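Local coordinates for protein fructose transport system repressor FruR (Pseudomonas putida, PDB 3O75) that probably regulates transcription as a sequence-specific DNA-binding repressor of the LacI family and binds fructose 1-phosphate in its sugar-binding region, at residues E13-A18 with S188-Q193; Y17-K22 with Q232-I237; L211-D216 with V227-Q232. All coordinates share one frame; numbering follows the deposited sequence.

Contact 1. Residues E13-A18 with S188-Q193; sequences ENPSYA and SYVLLQ. With F1X (1-O-phosphono-beta-D-fructofuranose), chain C.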
loop_
_atom_site.group_PDB
_atom_site.type_symbol
_atom_site.label_atom_id
_atom_site.label_comp_id
_atom_site.label_asym_id
_atom_site.label_seq_id
_atom_site.Cartn_x
_atom_site.Cartn_y
_atom_site.Cartn_z
ATOM N N GLU A 13 -0.947 5.529 -0.471
ATOM C CA GLU A 13 0.373 4.969 -0.756
ATOM C C GLU A 13 1.299 4.939 0.461
ATOM O O GLU A 13 2.496 4.678 0.332
ATOM C CB GLU A 13 1.045 5.691 -1.925
ATOM C CG GLU A 13 0.351 5.493 -3.254
ATOM C CD GLU A 13 1.282 5.675 -4.441
ATOM O OE1 GLU A 13 2.314 4.974 -4.510
ATOM O OE2 GLU A 13 0.975 6.511 -5.318
ATOM N N ASN A 14 0.748 5.230 1.636
ATOM C CA ASN A 14 1.445 4.953 2.885
ATOM C C ASN A 14 1.014 3.571 3.360
ATOM O O ASN A 14 -0.126 3.387 3.786
ATOM C CB ASN A 14 1.121 6.014 3.938
ATOM C CG ASN A 14 1.973 5.876 5.196
ATOM O OD1 ASN A 14 2.149 4.779 5.729
ATOM N ND2 ASN A 14 2.497 6.998 5.679
ATOM N N PRO A 15 1.920 2.586 3.270
ATOM C CA PRO A 15 1.564 1.187 3.544
ATOM C C PRO A 15 0.903 0.955 4.907
ATOM O O PRO A 15 0.075 0.049 5.034
ATOM C CB PRO A 15 2.910 0.463 3.448
ATOM C CG PRO A 15 3.677 1.275 2.453
ATOM C CD PRO A 15 3.285 2.711 2.730
ATOM N N SER A 16 1.242 1.763 5.904
ATOM C CA SER A 16 0.613 1.619 7.215
ATOM C C SER A 16 -0.896 1.861 7.170
ATOM O O SER A 16 -1.666 1.118 7.782
ATOM C CB SER A 16 1.280 2.521 8.257
ATOM O OG SER A 16 2.544 2.000 8.632
ATOM N N TYR A 17 -1.322 2.894 6.448
ATOM C CA TYR A 17 -2.750 3.149 6.301
ATOM C C TYR A 17 -3.436 2.056 5.488
ATOM O O TYR A 17 -4.516 1.599 5.847
ATOM C CB TYR A 17 -3.018 4.535 5.709
ATOM C CG TYR A 17 -2.703 5.649 6.678
ATOM C CD1 TYR A 17 -1.606 6.479 6.483
ATOM C CD2 TYR A 17 -3.489 5.855 7.806
ATOM C CE1 TYR A 17 -1.311 7.488 7.376
ATOM C CE2 TYR A 17 -3.200 6.863 8.705
ATOM C CZ TYR A 17 -2.111 7.677 8.486
ATOM O OH TYR A 17 -1.823 8.684 9.383
ATOM N N ALA A 18 -2.804 1.628 4.404
ATOM C CA ALA A 18 -3.344 0.531 3.611
ATOM C C ALA A 18 -3.516 -0.693 4.507
ATOM O O ALA A 18 -4.497 -1.429 4.402
ATOM C CB ALA A 18 -2.412 0.211 2.461
ATOM N N SER A 188 8.602 8.518 9.880
ATOM C CA SER A 188 7.682 7.691 9.103
ATOM C C SER A 188 8.505 6.949 8.067
ATOM O O SER A 188 9.484 7.497 7.558
ATOM C CB SER A 188 6.629 8.561 8.415
ATOM O OG SER A 188 5.822 7.794 7.539
ATOM N N TYR A 189 8.141 5.706 7.754
ATOM C CA TYR A 189 8.958 4.947 6.813
ATOM C C TYR A 189 8.978 5.622 5.448
ATOM O O TYR A 189 9.990 5.607 4.744
ATOM C CB TYR A 189 8.501 3.498 6.655
ATOM C CG TYR A 189 9.438 2.735 5.743
ATOM C CD1 TYR A 189 10.648 2.250 6.219
ATOM C CD2 TYR A 189 9.138 2.545 4.399
ATOM C CE1 TYR A 189 11.522 1.577 5.399
ATOM C CE2 TYR A 189 10.015 1.863 3.558
ATOM C CZ TYR A 189 11.207 1.382 4.070
ATOM O OH TYR A 189 12.096 0.703 3.266
ATOM N N VAL A 190 7.848 6.221 5.091
ATOM C CA VAL A 190 7.712 6.899 3.813
ATOM C C VAL A 190 8.799 7.959 3.627
ATOM O O VAL A 190 9.309 8.144 2.523
ATOM C CB VAL A 190 6.314 7.527 3.671
ATOM C CG1 VAL A 190 6.345 8.674 2.693
ATOM C CG2 VAL A 190 5.308 6.472 3.234
ATOM N N LEU A 191 9.167 8.642 4.707
ATOM C CA LEU A 191 10.243 9.621 4.631
ATOM C C LEU A 191 11.586 8.921 4.436
ATOM O O LEU A 191 12.435 9.392 3.678
ATOM C CB LEU A 191 10.268 10.504 5.881
ATOM C CG LEU A 191 9.075 11.441 6.056
ATOM C CD1 LEU A 191 8.973 11.904 7.490
ATOM C CD2 LEU A 191 9.174 12.632 5.108
ATOM N N LEU A 192 11.771 7.792 5.113
ATOM C CA LEU A 192 13.025 7.051 5.018
ATOM C C LEU A 192 13.317 6.617 3.577
ATOM O O LEU A 192 14.476 6.520 3.166
ATOM C CB LEU A 192 13.003 5.836 5.947
ATOM C CG LEU A 192 14.287 5.007 6.013
ATOM C CD1 LEU A 192 15.462 5.871 6.436
ATOM C CD2 LEU A 192 14.115 3.829 6.961
ATOM N N GLN A 193 12.264 6.358 2.810
ATOM C CA GLN A 193 12.439 5.970 1.420
ATOM C C GLN A 193 13.146 7.083 0.663
ATOM O O GLN A 193 14.064 6.829 -0.114
ATOM C CB GLN A 193 11.091 5.680 0.770
ATOM C CG GLN A 193 10.297 4.581 1.446
ATOM C CD GLN A 193 9.162 4.090 0.571
ATOM O OE1 GLN A 193 7.991 4.341 0.852
ATOM N NE2 GLN A 193 9.508 3.393 -0.507
HETATM C C1 F1X C . 2.540 5.861 9.502
HETATM O O1 F1X C . 3.748 5.404 8.914
HETATM P P1 F1X C . 4.762 4.527 9.803
HETATM C C2 F1X C . 2.683 7.336 9.835
HETATM O O2 F1X C . 3.985 7.590 10.379
HETATM C C3 F1X C . 1.614 7.762 10.831
HETATM O O3 F1X C . 1.971 7.439 12.173
HETATM C C4 F1X C . 1.546 9.246 10.571
HETATM O O4 F1X C . 0.356 9.867 11.064
HETATM C C5 F1X C . 1.569 9.195 9.056
HETATM O O5 F1X C . 2.497 8.167 8.689
HETATM C C6 F1X C . 1.908 10.548 8.479
HETATM O O6 F1X C . 0.650 11.191 8.325
HETATM O O1P F1X C . 5.105 5.415 10.971
HETATM O O2P F1X C . 3.966 3.306 10.176
HETATM O O3P F1X C . 5.923 4.273 8.874
#

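Contact 2. Residues Y17-K22 with Q232-I237; sequences YARIAK and QQHGQI. With F1X (1-O-phosphono-beta-D-fructofuranose), chain C.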
loop_
_atom_site.group_PDB
_atom_site.type_symbol
_atom_site.label_atom_id
_atom_site.label_comp_id
_atom_site.label_asym_id
_atom_site.label_seq_id
_atom_site.Cartn_x
_atom_site.Cartn_y
_atom_site.Cartn_z
ATOM N N TYR A 17 -1.322 2.894 6.448
ATOM C CA TYR A 17 -2.750 3.149 6.301
ATOM C C TYR A 17 -3.436 2.056 5.488
ATOM O O TYR A 17 -4.516 1.599 5.847
ATOM C CB TYR A 17 -3.018 4.535 5.709
ATOM C CG TYR A 17 -2.703 5.649 6.678
ATOM C CD1 TYR A 17 -1.606 6.479 6.483
ATOM C CD2 TYR A 17 -3.489 5.855 7.806
ATOM C CE1 TYR A 17 -1.311 7.488 7.376
ATOM C CE2 TYR A 17 -3.200 6.863 8.705
ATOM C CZ TYR A 17 -2.111 7.677 8.486
ATOM O OH TYR A 17 -1.823 8.684 9.383
ATOM N N ALA A 18 -2.804 1.628 4.404
ATOM C CA ALA A 18 -3.344 0.531 3.611
ATOM C C ALA A 18 -3.516 -0.693 4.507
ATOM O O ALA A 18 -4.497 -1.429 4.402
ATOM C CB ALA A 18 -2.412 0.211 2.461
ATOM N N ARG A 19 -2.543 -0.894 5.389
ATOM C CA ARG A 19 -2.536 -2.010 6.327
ATOM C C ARG A 19 -3.690 -1.923 7.319
ATOM O O ARG A 19 -4.410 -2.895 7.549
ATOM C CB ARG A 19 -1.218 -2.008 7.094
ATOM C CG ARG A 19 -0.465 -3.307 7.032
ATOM C CD ARG A 19 -0.840 -4.213 8.173
ATOM N NE ARG A 19 0.355 -4.820 8.738
ATOM C CZ ARG A 19 0.935 -5.913 8.256
ATOM N NH1 ARG A 19 0.424 -6.530 7.198
ATOM N NH2 ARG A 19 2.027 -6.390 8.836
ATOM N N ILE A 20 -3.860 -0.752 7.916
ATOM C CA ILE A 20 -4.938 -0.558 8.869
ATOM C C ILE A 20 -6.288 -0.736 8.187
ATOM O O ILE A 20 -7.174 -1.407 8.712
ATOM C CB ILE A 20 -4.854 0.822 9.537
ATOM C CG1 ILE A 20 -3.613 0.891 10.435
ATOM C CG2 ILE A 20 -6.119 1.109 10.341
ATOM C CD1 ILE A 20 -3.331 2.271 10.994
ATOM N N ALA A 21 -6.430 -0.142 7.007
ATOM C CA ALA A 21 -7.676 -0.216 6.255
ATOM C C ALA A 21 -8.066 -1.658 5.950
ATOM O O ALA A 21 -9.231 -2.030 6.071
ATOM C CB ALA A 21 -7.566 0.588 4.968
ATOM N N LYS A 22 -7.088 -2.460 5.542
ATOM C CA LYS A 22 -7.314 -3.867 5.234
ATOM C C LYS A 22 -7.695 -4.638 6.492
ATOM O O LYS A 22 -8.624 -5.440 6.486
ATOM C CB LYS A 22 -6.067 -4.482 4.598
ATOM C CG LYS A 22 -6.180 -5.968 4.312
ATOM C CD LYS A 22 -5.129 -6.400 3.299
ATOM C CE LYS A 22 -5.315 -7.847 2.870
ATOM N NZ LYS A 22 -4.258 -8.297 1.921
ATOM N N GLN A 232 4.224 -0.040 13.948
ATOM C CA GLN A 232 2.894 -0.004 14.540
ATOM C C GLN A 232 2.374 -1.418 14.711
ATOM O O GLN A 232 2.758 -2.321 13.973
ATOM C CB GLN A 232 1.911 0.735 13.633
ATOM C CG GLN A 232 2.140 2.218 13.458
ATOM C CD GLN A 232 1.043 2.854 12.621
ATOM O OE1 GLN A 232 -0.142 2.723 12.931
ATOM N NE2 GLN A 232 1.434 3.537 11.551
ATOM N N GLN A 233 1.479 -1.601 15.673
ATOM C CA GLN A 233 0.694 -2.824 15.747
ATOM C C GLN A 233 -0.607 -2.591 14.980
ATOM O O GLN A 233 -1.663 -2.383 15.575
ATOM C CB GLN A 233 0.421 -3.206 17.203
ATOM C CG GLN A 233 1.689 -3.358 18.037
ATOM C CD GLN A 233 1.440 -4.019 19.380
ATOM O OE1 GLN A 233 0.874 -5.109 19.451
ATOM N NE2 GLN A 233 1.869 -3.364 20.452
ATOM N N HIS A 234 -0.512 -2.612 13.652
ATOM C CA HIS A 234 -1.638 -2.264 12.789
ATOM C C HIS A 234 -2.876 -3.072 13.133
ATOM O O HIS A 234 -3.977 -2.525 13.210
ATOM C CB HIS A 234 -1.288 -2.491 11.318
ATOM C CG HIS A 234 -0.061 -1.765 10.864
ATOM N ND1 HIS A 234 1.205 -2.295 10.994
ATOM C CD2 HIS A 234 0.094 -0.556 10.276
ATOM C CE1 HIS A 234 2.088 -1.439 10.507
ATOM N NE2 HIS A 234 1.441 -0.378 10.067
ATOM N N GLY A 235 -2.691 -4.376 13.336
ATOM C CA GLY A 235 -3.797 -5.265 13.647
ATOM C C GLY A 235 -4.469 -4.952 14.972
ATOM O O GLY A 235 -5.697 -4.981 15.082
ATOM N N GLN A 236 -3.667 -4.652 15.985
ATOM C CA GLN A 236 -4.215 -4.298 17.287
ATOM C C GLN A 236 -4.939 -2.954 17.226
ATOM O O GLN A 236 -6.012 -2.781 17.807
ATOM C CB GLN A 236 -3.117 -4.272 18.349
ATOM C CG GLN A 236 -3.627 -3.964 19.749
ATOM C CD GLN A 236 -4.784 -4.862 20.157
ATOM O OE1 GLN A 236 -4.650 -6.086 20.206
ATOM N NE2 GLN A 236 -5.929 -4.256 20.452
ATOM N N ILE A 237 -4.352 -2.005 16.506
ATOM C CA ILE A 237 -4.969 -0.698 16.336
ATOM C C ILE A 237 -6.346 -0.828 15.679
ATOM O O ILE A 237 -7.326 -0.261 16.162
ATOM C CB ILE A 237 -4.064 0.249 15.517
ATOM C CG1 ILE A 237 -2.830 0.636 16.337
ATOM C CG2 ILE A 237 -4.831 1.493 15.097
ATOM C CD1 ILE A 237 -1.844 1.516 15.598
HETATM C C1 F1X C . 2.540 5.861 9.502
HETATM O O1 F1X C . 3.748 5.404 8.914
HETATM P P1 F1X C . 4.762 4.527 9.803
HETATM C C2 F1X C . 2.683 7.336 9.835
HETATM O O2 F1X C . 3.985 7.590 10.379
HETATM C C3 F1X C . 1.614 7.762 10.831
HETATM O O3 F1X C . 1.971 7.439 12.173
HETATM C C4 F1X C . 1.546 9.246 10.571
HETATM O O4 F1X C . 0.356 9.867 11.064
HETATM C C5 F1X C . 1.569 9.195 9.056
HETATM O O5 F1X C . 2.497 8.167 8.689
HETATM C C6 F1X C . 1.908 10.548 8.479
HETATM O O6 F1X C . 0.650 11.191 8.325
HETATM O O1P F1X C . 5.105 5.415 10.971
HETATM O O2P F1X C . 3.966 3.306 10.176
HETATM O O3P F1X C . 5.923 4.273 8.874
#

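Contact 3. Residues L211-D216 with V227-Q232; sequences LGTFGD and VNAMAQ. With F1X (1-O-phosphono-beta-D-fructofuranose), chain C.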
loop_
_atom_site.group_PDB
_atom_site.type_symbol
_atom_site.label_atom_id
_atom_site.label_comp_id
_atom_site.label_asym_id
_atom_site.label_seq_id
_atom_site.Cartn_x
_atom_site.Cartn_y
_atom_site.Cartn_z
ATOM N N LEU A 211 20.869 4.534 11.651
ATOM C CA LEU A 211 19.546 4.883 11.164
ATOM C C LEU A 211 18.456 4.357 12.090
ATOM O O LEU A 211 18.442 3.181 12.446
ATOM C CB LEU A 211 19.360 4.296 9.767
ATOM C CG LEU A 211 18.786 5.173 8.654
ATOM C CD1 LEU A 211 19.331 6.589 8.738
ATOM C CD2 LEU A 211 19.087 4.553 7.294
ATOM N N GLY A 212 17.534 5.232 12.469
ATOM C CA GLY A 212 16.351 4.816 13.200
ATOM C C GLY A 212 15.128 5.384 12.508
ATOM O O GLY A 212 15.149 6.528 12.058
ATOM N N THR A 213 14.061 4.597 12.413
ATOM C CA THR A 213 12.859 5.074 11.740
ATOM C C THR A 213 11.572 4.602 12.394
ATOM O O THR A 213 11.503 3.507 12.956
ATOM C CB THR A 213 12.806 4.632 10.258
ATOM O OG1 THR A 213 11.675 5.241 9.621
ATOM C CG2 THR A 213 12.666 3.116 10.151
ATOM N N PHE A 214 10.551 5.445 12.310
ATOM C CA PHE A 214 9.185 5.009 12.533
ATOM C C PHE A 214 8.767 4.161 11.338
ATOM O O PHE A 214 9.176 4.428 10.209
ATOM C CB PHE A 214 8.258 6.215 12.680
ATOM C CG PHE A 214 8.113 6.692 14.091
ATOM C CD1 PHE A 214 9.142 7.374 14.719
ATOM C CD2 PHE A 214 6.949 6.454 14.797
ATOM C CE1 PHE A 214 9.010 7.807 16.029
ATOM C CE2 PHE A 214 6.812 6.886 16.106
ATOM C CZ PHE A 214 7.844 7.562 16.722
ATOM N N GLY A 215 7.951 3.144 11.587
ATOM C CA GLY A 215 7.563 2.215 10.546
ATOM C C GLY A 215 8.578 1.100 10.383
ATOM O O GLY A 215 9.582 1.044 11.095
ATOM N N ASP A 216 8.310 0.212 9.434
ATOM C CA ASP A 216 9.163 -0.942 9.184
ATOM C C ASP A 216 8.877 -1.459 7.780
ATOM O O ASP A 216 7.820 -1.184 7.221
ATOM C CB ASP A 216 8.886 -2.037 10.218
ATOM C CG ASP A 216 9.901 -3.166 10.164
ATOM O OD1 ASP A 216 11.039 -2.922 9.718
ATOM O OD2 ASP A 216 9.563 -4.295 10.581
ATOM N N VAL A 227 18.886 -1.188 10.365
ATOM C CA VAL A 227 18.014 -0.077 10.725
ATOM C C VAL A 227 17.121 -0.423 11.912
ATOM O O VAL A 227 16.377 -1.402 11.872
ATOM C CB VAL A 227 17.108 0.326 9.550
ATOM C CG1 VAL A 227 16.185 1.465 9.962
ATOM C CG2 VAL A 227 17.944 0.716 8.341
ATOM N N ASN A 228 17.201 0.381 12.969
ATOM C CA ASN A 228 16.274 0.255 14.089
ATOM C C ASN A 228 14.906 0.811 13.717
ATOM O O ASN A 228 14.811 1.882 13.126
ATOM C CB ASN A 228 16.818 0.962 15.328
ATOM C CG ASN A 228 17.943 0.189 15.988
ATOM O OD1 ASN A 228 18.371 -0.851 15.486
ATOM N ND2 ASN A 228 18.424 0.690 17.123
ATOM N N ALA A 229 13.849 0.089 14.068
ATOM C CA ALA A 229 12.515 0.443 13.606
ATOM C C ALA A 229 11.467 0.330 14.704
ATOM O O ALA A 229 11.504 -0.591 15.523
ATOM C CB ALA A 229 12.131 -0.431 12.418
ATOM N N MET A 230 10.535 1.282 14.711
ATOM C CA MET A 230 9.385 1.234 15.598
ATOM C C MET A 230 8.132 0.997 14.763
ATOM O O MET A 230 7.558 1.934 14.204
ATOM C CB MET A 230 9.252 2.542 16.377
ATOM C CG MET A 230 10.230 2.700 17.518
ATOM S SD MET A 230 9.790 1.722 18.976
ATOM C CE MET A 230 11.055 2.281 20.120
ATOM N N ALA A 231 7.720 -0.263 14.669
ATOM C CA ALA A 231 6.580 -0.635 13.843
ATOM C C ALA A 231 5.265 -0.534 14.610
ATOM O O ALA A 231 5.194 -0.900 15.779
ATOM C CB ALA A 231 6.771 -2.038 13.294
ATOM N N GLN A 232 4.224 -0.040 13.948
ATOM C CA GLN A 232 2.894 -0.004 14.540
ATOM C C GLN A 232 2.374 -1.418 14.711
ATOM O O GLN A 232 2.758 -2.321 13.973
ATOM C CB GLN A 232 1.911 0.735 13.633
ATOM C CG GLN A 232 2.140 2.218 13.458
ATOM C CD GLN A 232 1.043 2.854 12.621
ATOM O OE1 GLN A 232 -0.142 2.723 12.931
ATOM N NE2 GLN A 232 1.434 3.537 11.551
HETATM C C1 F1X C . 2.540 5.861 9.502
HETATM O O1 F1X C . 3.748 5.404 8.914
HETATM P P1 F1X C . 4.762 4.527 9.803
HETATM C C2 F1X C . 2.683 7.336 9.835
HETATM O O2 F1X C . 3.985 7.590 10.379
HETATM C C3 F1X C . 1.614 7.762 10.831
HETATM O O3 F1X C . 1.971 7.439 12.173
HETATM C C4 F1X C . 1.546 9.246 10.571
HETATM O O4 F1X C . 0.356 9.867 11.064
HETATM C C5 F1X C . 1.569 9.195 9.056
HETATM O O5 F1X C . 2.497 8.167 8.689
HETATM C C6 F1X C . 1.908 10.548 8.479
HETATM O O6 F1X C . 0.650 11.191 8.325
HETATM O O1P F1X C . 5.105 5.415 10.971
HETATM O O2P F1X C . 3.966 3.306 10.176
HETATM O O3P F1X C . 5.923 4.273 8.874
#

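Contact 1. Residues E13-A18 with S188-Q193
Asn14 and Val190 make the main protein contact here, and it is a light one: Val190 CG2 rests 3.8 Å from Asn14 ND2, the two side chains crossing at a slant. Pro15 CD adds a looser apolar touch on the same methyl. No hydrogen bond joins the two segments directly; most of the joining is done by the fructose 1-phosphate between them.

Asn14 works with both ends of its amide. With CG anti to the backbone N (chi1 -172°), the side chain turns back over the start of its own helix, and Asn14 OD1 takes Ser16 N at 3.2 Å in the carbonyl plane, a true N-cap bond. That bond fixes the flip of the amide and leaves Asn14 ND2 facing the sugar, where it donates weakly to the ring oxygen O5 of the ligand at 3.2 Å, with a bent angle of 125°. Tyr17, whose ring meets Asn14 CB at its edge, sends OH on to the sugar O4 at 3.0 Å. Ser16 OG donates to phosphate oxygen O2P, though the modelled separation is so short that its exact length is doubtful.

From the facing helix, Tyr189 N donates to O3P at 2.9 Å and 171°, almost straight. Ser188, the N-cap residue, also has its hydroxyl anti to the backbone N, and OG lies 3.4 Å from sugar O2 and 3.5 Å from bridging O1; both contacts are weak, and which of the two takes the hydroxyl proton is not settled.

The phosphate thus sits close to two helix N-termini, whose dipoles would probably favour its negative charge. A ligand held in this way between helix starts from two lobes is characteristic of the cleft of the periplasmic-binding-protein fold used by LacI-family regulators.

Contact 2. Residues Y17-K22 with Q232-I237
Arg19 lays its aliphatic part over one face of the His234 imidazole. There Arg19 CB makes an off-centre CH-pi contact, 4.1 Å from the centroid of the His234 ring, with CG nearer the rim. Over the centre of the opposite face lies CB of Gln232, near neighbour of His234 in the chain, 3.7 Å above the ring plane, so the imidazole is sandwiched. The arginine then bends at chi2 and chi3 and runs past the histidine, so that its guanidinium stands 75° from the ring plane and presents an edge, not a face, to it. Its charge goes to a salt bridge with Glu13 of the second subunit.

Ile20 approaches the ring edge in plane, CG1 4.0 Å from His234 CD2. Ile20 CD1 reaches on to Gln232 OE1 at 3.8 Å and, more loosely, to the methyl Ile237 CG2 at 4.4 Å.

Gln232 stretches out beyond CG and crosses Ile20 at about a right angle; the far end of its amide, NE2, donates to ligand O2P at 2.9 Å and 152°. His234 NE2 in turn hydrogen-bonds Ser16 OG, which binds the same phosphate oxygen. With an alanine in place of the histidine, Ser16 would probably lose the partner that positions its hydroxyl, and a gap would be likely to open between Arg19 and Gln232.

The chemistry is therefore layered: Gln232 is a first-shell phosphate ligand, His234 a second-shell residue that probably steadies Ser16, another phosphate-binding side chain, and Arg19 ties this packing to the subunit interface.

Contact 3. Residues L211-D216 with V227-Q232
Met230 O is gripped twice, by Gly215 N at 2.9 Å and by Arg263 NH1, an arginine that also binds the ligand. Gly215 N comes in from above the carbonyl plane, 49° out of it. Behind it the strands run parallel: Met230 N donates to Thr213 O at 3.0 Å. Thr213 N donates to Asn228 O at 2.9 Å, with Asn228 N to Leu211 O beyond.

Gly215 closes on the phosphate, its CA 3.1 Å from ligand O3P. A CB at this position would probably collide with that oxygen, and at this backbone conformation (phi 86°) would also press on the preceding carbonyl. Asp216 CB packs on Ala231 CB at 3.7 Å, while its carboxylate forms a salt bridge with Arg268. Thr213 CG2 takes the crowded rotamer position and meets Val227 CG1 at 3.9 Å; Leu211 lies alongside Val227.

Strand 183-186 pairs with the other edge of 210-214, and antiparallel strand 257-266 with the other edge of 227-231. Leu211 and Thr213 face helix 189-200; Phe214 and Met230 point to the other side of the sheet, against helix 104-116.

The three contacts surround one ligand, with centres about 11 to 15 Å apart. Contacts 1 and 2 start from the same helix, 15-30, and share Tyr17 and Ala18; contact 1 closes first, at helix 189-200. The chain then enters strand 210-214, so contact 3 follows contact 1 in series and is nested inside the long loop closed by contact 2. The phosphate meets helix starts from contact 1, the turn after strand 210-214 in contact 3, and Gln232, in the link between strand 227-231 and helix 234-251, which contacts 2 and 3 share. Contacts 1 and 2 also reach the second subunit, placing the sugar site close to the dimer interface.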